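Local coordinates for p-47 protein (Clostridium botulinum E1 str. 'BoNT E Beluga', PDB 5WIX), which is of unknown function but has a tubular lipid-binding (TULIP) domain fold resembling bactericidal/permeability-increasing protein, consistent with a role in binding lipids or other hydrophobic molecules, at residues F340-F351 / V417-F426. Residues are numbered along the deposited sequence; the frame is centred on the assembly and turned at random.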
loop_
_atom_site.group_PDB
_atom_site.type_symbol
_atom_site.label_atom_id
_atom_site.label_comp_id
_atom_site.label_asym_id
_atom_site.label_seq_id
_atom_site.Cartn_x
_atom_site.Cartn_y
_atom_site.Cartn_z
ATOM N N PHE A 340 -1.809 1.274 -18.729
ATOM C CA PHE A 340 -2.578 1.770 -17.592
ATOM C C PHE A 340 -3.144 3.142 -17.901
ATOM O O PHE A 340 -2.518 3.934 -18.594
ATOM C CB PHE A 340 -1.696 1.825 -16.346
ATOM C CG PHE A 340 -2.326 2.526 -15.173
ATOM C CD1 PHE A 340 -3.112 1.827 -14.270
ATOM C CD2 PHE A 340 -2.093 3.874 -14.945
ATOM C CE1 PHE A 340 -3.678 2.469 -13.178
ATOM C CE2 PHE A 340 -2.648 4.517 -13.855
ATOM C CZ PHE A 340 -3.439 3.817 -12.972
ATOM N N ILE A 341 -4.333 3.415 -17.382
ATOM C CA ILE A 341 -5.070 4.639 -17.688
ATOM C C ILE A 341 -5.880 5.018 -16.471
ATOM O O ILE A 341 -6.671 4.217 -15.966
ATOM C CB ILE A 341 -6.025 4.469 -18.900
ATOM C CG1 ILE A 341 -5.263 4.632 -20.211
ATOM C CG2 ILE A 341 -7.189 5.481 -18.835
ATOM C CD1 ILE A 341 -4.654 5.980 -20.342
ATOM N N TYR A 342 -5.697 6.231 -15.978
ATOM C CA TYR A 342 -6.471 6.591 -14.812
ATOM C C TYR A 342 -7.361 7.785 -15.073
ATOM O O TYR A 342 -6.954 8.783 -15.669
ATOM C CB TYR A 342 -5.567 6.846 -13.632
ATOM C CG TYR A 342 -6.330 7.291 -12.410
ATOM C CD1 TYR A 342 -7.172 6.414 -11.729
ATOM C CD2 TYR A 342 -6.213 8.591 -11.938
ATOM C CE1 TYR A 342 -7.868 6.826 -10.613
ATOM C CE2 TYR A 342 -6.903 9.008 -10.832
ATOM C CZ TYR A 342 -7.726 8.125 -10.169
ATOM O OH TYR A 342 -8.412 8.559 -9.060
ATOM N N ASP A 343 -8.605 7.650 -14.644
ATOM C CA ASP A 343 -9.581 8.696 -14.842
ATOM C C ASP A 343 -9.806 9.325 -13.484
ATOM O O ASP A 343 -10.412 8.708 -12.611
ATOM C CB ASP A 343 -10.867 8.131 -15.437
ATOM C CG ASP A 343 -12.032 9.093 -15.344
ATOM O OD1 ASP A 343 -11.816 10.319 -15.385
ATOM O OD2 ASP A 343 -13.179 8.617 -15.232
ATOM N N ASN A 344 -9.293 10.537 -13.283
ATOM C CA ASN A 344 -9.356 11.114 -11.953
ATOM C C ASN A 344 -10.776 11.537 -11.583
ATOM O O ASN A 344 -11.105 11.629 -10.409
ATOM C CB ASN A 344 -8.398 12.299 -11.824
ATOM C CG ASN A 344 -8.024 12.594 -10.367
ATOM O OD1 ASN A 344 -7.797 11.675 -9.565
ATOM N ND2 ASN A 344 -7.965 13.887 -10.019
ATOM N N LYS A 345 -11.626 11.769 -12.576
ATOM C CA LYS A 345 -13.000 12.210 -12.303
ATOM C C LYS A 345 -13.897 11.107 -11.713
ATOM O O LYS A 345 -14.674 11.362 -10.796
ATOM C CB LYS A 345 -13.641 12.772 -13.575
ATOM C CG LYS A 345 -15.043 13.323 -13.371
ATOM C CD LYS A 345 -15.464 14.227 -14.529
ATOM C CE LYS A 345 -16.877 14.787 -14.337
ATOM N NZ LYS A 345 -17.929 13.725 -14.419
ATOM N N ASN A 346 -13.803 9.886 -12.229
ATOM C CA ASN A 346 -14.663 8.820 -11.720
ATOM C C ASN A 346 -13.835 7.728 -11.021
ATOM O O ASN A 346 -14.347 6.682 -10.619
ATOM C CB ASN A 346 -15.520 8.230 -12.850
ATOM C CG ASN A 346 -16.179 9.303 -13.742
ATOM O OD1 ASN A 346 -17.179 9.932 -13.363
ATOM N ND2 ASN A 346 -15.634 9.486 -14.946
ATOM N N LYS A 347 -12.547 7.996 -10.842
ATOM C CA LYS A 347 -11.652 7.063 -10.144
ATOM C C LYS A 347 -11.711 5.650 -10.750
ATOM O O LYS A 347 -11.895 4.659 -10.033
ATOM C CB LYS A 347 -11.984 7.013 -8.641
ATOM C CG LYS A 347 -12.503 8.327 -8.030
ATOM C CD LYS A 347 -11.473 9.447 -8.084
ATOM C CE LYS A 347 -12.004 10.728 -7.456
ATOM N NZ LYS A 347 -11.001 11.834 -7.522
ATOM N N LYS A 348 -11.543 5.576 -12.070
ATOM C CA LYS A 348 -11.544 4.309 -12.809
ATOM C C LYS A 348 -10.146 3.934 -13.327
ATOM O O LYS A 348 -9.478 4.748 -13.965
ATOM C CB LYS A 348 -12.522 4.384 -13.994
ATOM C CG LYS A 348 -14.009 4.537 -13.616
ATOM C CD LYS A 348 -14.462 3.399 -12.694
ATOM C CE LYS A 348 -15.926 3.547 -12.278
ATOM N NZ LYS A 348 -16.404 2.350 -11.515
ATOM N N VAL A 349 -9.711 2.704 -13.064
ATOM C CA VAL A 349 -8.479 2.188 -13.665
ATOM C C VAL A 349 -8.787 1.366 -14.929
ATOM O O VAL A 349 -9.702 0.541 -14.959
ATOM C CB VAL A 349 -7.672 1.342 -12.662
ATOM C CG1 VAL A 349 -6.652 0.462 -13.380
ATOM C CG2 VAL A 349 -6.985 2.252 -11.641
ATOM N N SER A 350 -8.000 1.589 -15.971
ATOM C CA SER A 350 -8.366 1.210 -17.327
ATOM C C SER A 350 -7.113 0.762 -18.040
ATOM O O SER A 350 -6.018 1.240 -17.750
ATOM C CB SER A 350 -9.004 2.419 -18.032
ATOM O OG SER A 350 -9.156 2.226 -19.430
ATOM N N PHE A 351 -7.248 -0.165 -18.966
ATOM C CA PHE A 351 -6.132 -0.479 -19.846
ATOM C C PHE A 351 -6.585 -0.433 -21.287
ATOM O O PHE A 351 -7.592 -1.055 -21.678
ATOM C CB PHE A 351 -5.539 -1.840 -19.532
ATOM C CG PHE A 351 -5.070 -1.979 -18.123
ATOM C CD1 PHE A 351 -3.704 -1.953 -17.826
ATOM C CD2 PHE A 351 -5.978 -2.139 -17.083
ATOM C CE1 PHE A 351 -3.269 -2.094 -16.532
ATOM C CE2 PHE A 351 -5.544 -2.284 -15.770
ATOM C CZ PHE A 351 -4.187 -2.258 -15.498
ATOM N N VAL A 417 -10.205 9.840 -2.930
ATOM C CA VAL A 417 -8.971 9.318 -3.510
ATOM C C VAL A 417 -8.445 10.312 -4.552
ATOM O O VAL A 417 -9.159 10.687 -5.482
ATOM C CB VAL A 417 -9.197 7.925 -4.167
ATOM C CG1 VAL A 417 -7.971 7.491 -4.966
ATOM C CG2 VAL A 417 -9.524 6.884 -3.106
ATOM N N THR A 418 -7.197 10.741 -4.401
ATOM C CA THR A 418 -6.691 11.848 -5.215
ATOM C C THR A 418 -5.917 11.420 -6.457
ATOM O O THR A 418 -5.881 12.146 -7.451
ATOM C CB THR A 418 -5.800 12.744 -4.389
ATOM O OG1 THR A 418 -4.737 11.961 -3.819
ATOM C CG2 THR A 418 -6.625 13.382 -3.288
ATOM N N ASN A 419 -5.281 10.254 -6.391
ATOM C CA ASN A 419 -4.620 9.711 -7.566
ATOM C C ASN A 419 -4.290 8.237 -7.422
ATOM O O ASN A 419 -4.173 7.708 -6.316
ATOM C CB ASN A 419 -3.340 10.486 -7.886
ATOM C CG ASN A 419 -2.963 10.402 -9.359
ATOM O OD1 ASN A 419 -3.828 10.251 -10.221
ATOM N ND2 ASN A 419 -1.665 10.494 -9.653
ATOM N N ILE A 420 -4.149 7.587 -8.569
ATOM C CA ILE A 420 -3.738 6.200 -8.636
ATOM C C ILE A 420 -2.567 6.120 -9.611
ATOM O O ILE A 420 -2.608 6.721 -10.708
ATOM C CB ILE A 420 -4.919 5.301 -9.072
ATOM C CG1 ILE A 420 -6.014 5.392 -7.993
ATOM C CG2 ILE A 420 -4.450 3.882 -9.379
ATOM C CD1 ILE A 420 -7.069 4.319 -8.012
ATOM N N ILE A 421 -1.497 5.442 -9.205
ATOM C CA ILE A 421 -0.355 5.369 -10.090
ATOM C C ILE A 421 0.144 3.970 -10.209
ATOM O O ILE A 421 0.319 3.259 -9.221
ATOM C CB ILE A 421 0.830 6.261 -9.635
ATOM C CG1 ILE A 421 0.430 7.737 -9.538
ATOM C CG2 ILE A 421 1.991 6.136 -10.611
ATOM C CD1 ILE A 421 0.045 8.191 -8.145
ATOM N N LEU A 422 0.385 3.576 -11.443
ATOM C CA LEU A 422 0.994 2.293 -11.712
ATOM C C LEU A 422 2.347 2.562 -12.296
ATOM O O LEU A 422 2.472 2.780 -13.496
ATOM C CB LEU A 422 0.151 1.474 -12.683
ATOM C CG LEU A 422 0.710 0.095 -13.042
ATOM C CD1 LEU A 422 0.583 -0.838 -11.843
ATOM C CD2 LEU A 422 -0.020 -0.463 -14.255
ATOM N N ASN A 423 3.354 2.594 -11.436
ATOM C CA ASN A 423 4.732 2.682 -11.877
ATOM C C ASN A 423 5.483 1.549 -11.204
ATOM O O ASN A 423 6.193 1.756 -10.225
ATOM C CB ASN A 423 5.325 4.046 -11.539
ATOM C CG ASN A 423 6.764 4.193 -11.994
ATOM O OD1 ASN A 423 7.189 3.577 -12.973
ATOM N ND2 ASN A 423 7.523 5.017 -11.281
ATOM N N VAL A 424 5.286 0.347 -11.746
ATOM C CA VAL A 424 5.799 -0.928 -11.217
ATOM C C VAL A 424 5.053 -1.350 -9.961
ATOM O O VAL A 424 4.570 -2.483 -9.850
ATOM C CB VAL A 424 7.297 -0.886 -10.893
ATOM C CG1 VAL A 424 7.762 -2.267 -10.450
ATOM C CG2 VAL A 424 8.083 -0.421 -12.103
ATOM N N GLY A 425 4.979 -0.441 -9.004
ATOM C CA GLY A 425 4.141 -0.658 -7.851
ATOM C C GLY A 425 2.790 -0.059 -8.164
ATOM O O GLY A 425 2.627 0.659 -9.165
ATOM N N PHE A 426 1.809 -0.346 -7.321
ATOM C CA PHE A 426 0.459 0.145 -7.571
ATOM C C PHE A 426 0.134 1.003 -6.387
ATOM O O PHE A 426 0.115 0.508 -5.253
ATOM C CB PHE A 426 -0.564 -1.001 -7.734
ATOM C CG PHE A 426 -1.980 -0.528 -7.997
ATOM C CD1 PHE A 426 -2.421 -0.285 -9.291
ATOM C CD2 PHE A 426 -2.873 -0.335 -6.947
ATOM C CE1 PHE A 426 -3.717 0.155 -9.527
ATOM C CE2 PHE A 426 -4.177 0.096 -7.186
ATOM C CZ PHE A 426 -4.594 0.341 -8.476
#
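Two antiparallel sheets of this TULIP-type protein meet where the tip of the hairpin 340-351 lies on strand 417-422, part of 414-422, an edge strand of the six-stranded sheet. Strand 340-343 runs antiparallel to it (175°), with the short axes 7.8 Å apart. The contact between these strands is made mainly through side chains. Phe340 turns one ring face to Leu422, whose CB sits 3.7 Å from the ring centroid in a CH-pi contact. Leu422 CD2 lies by the CB end of the same ring, 3.5 Å from Phe340 CB. At the ring edge, Phe340 CZ meets Ile420 CG2 at 3.7 Å. Ile420 also serves Tyr342: its CB lies over one face of that ring, and its CG1 is 3.5 Å from Tyr342 CE1. CG is anti to the backbone N in both aromatics, which lays their rings over the facing strand. Val349, from the second hairpin strand, closes on Ile420 with its CG2 branch. At the turn, Lys347 bends at chi2 (-64°). Its NZ donates a hydrogen bond to Val417 O (3.0 Å), nearly in line with the carbonyl. The same NZ also donates to Asn344 O, so the ammonium bridges the turn and the strand. Phe399 of helix 399-403 packs on Val349 and Ile420. Helix 240-252 covers the other end, with Phe243 against Leu422 and Phe426, and Leu248 against Phe351.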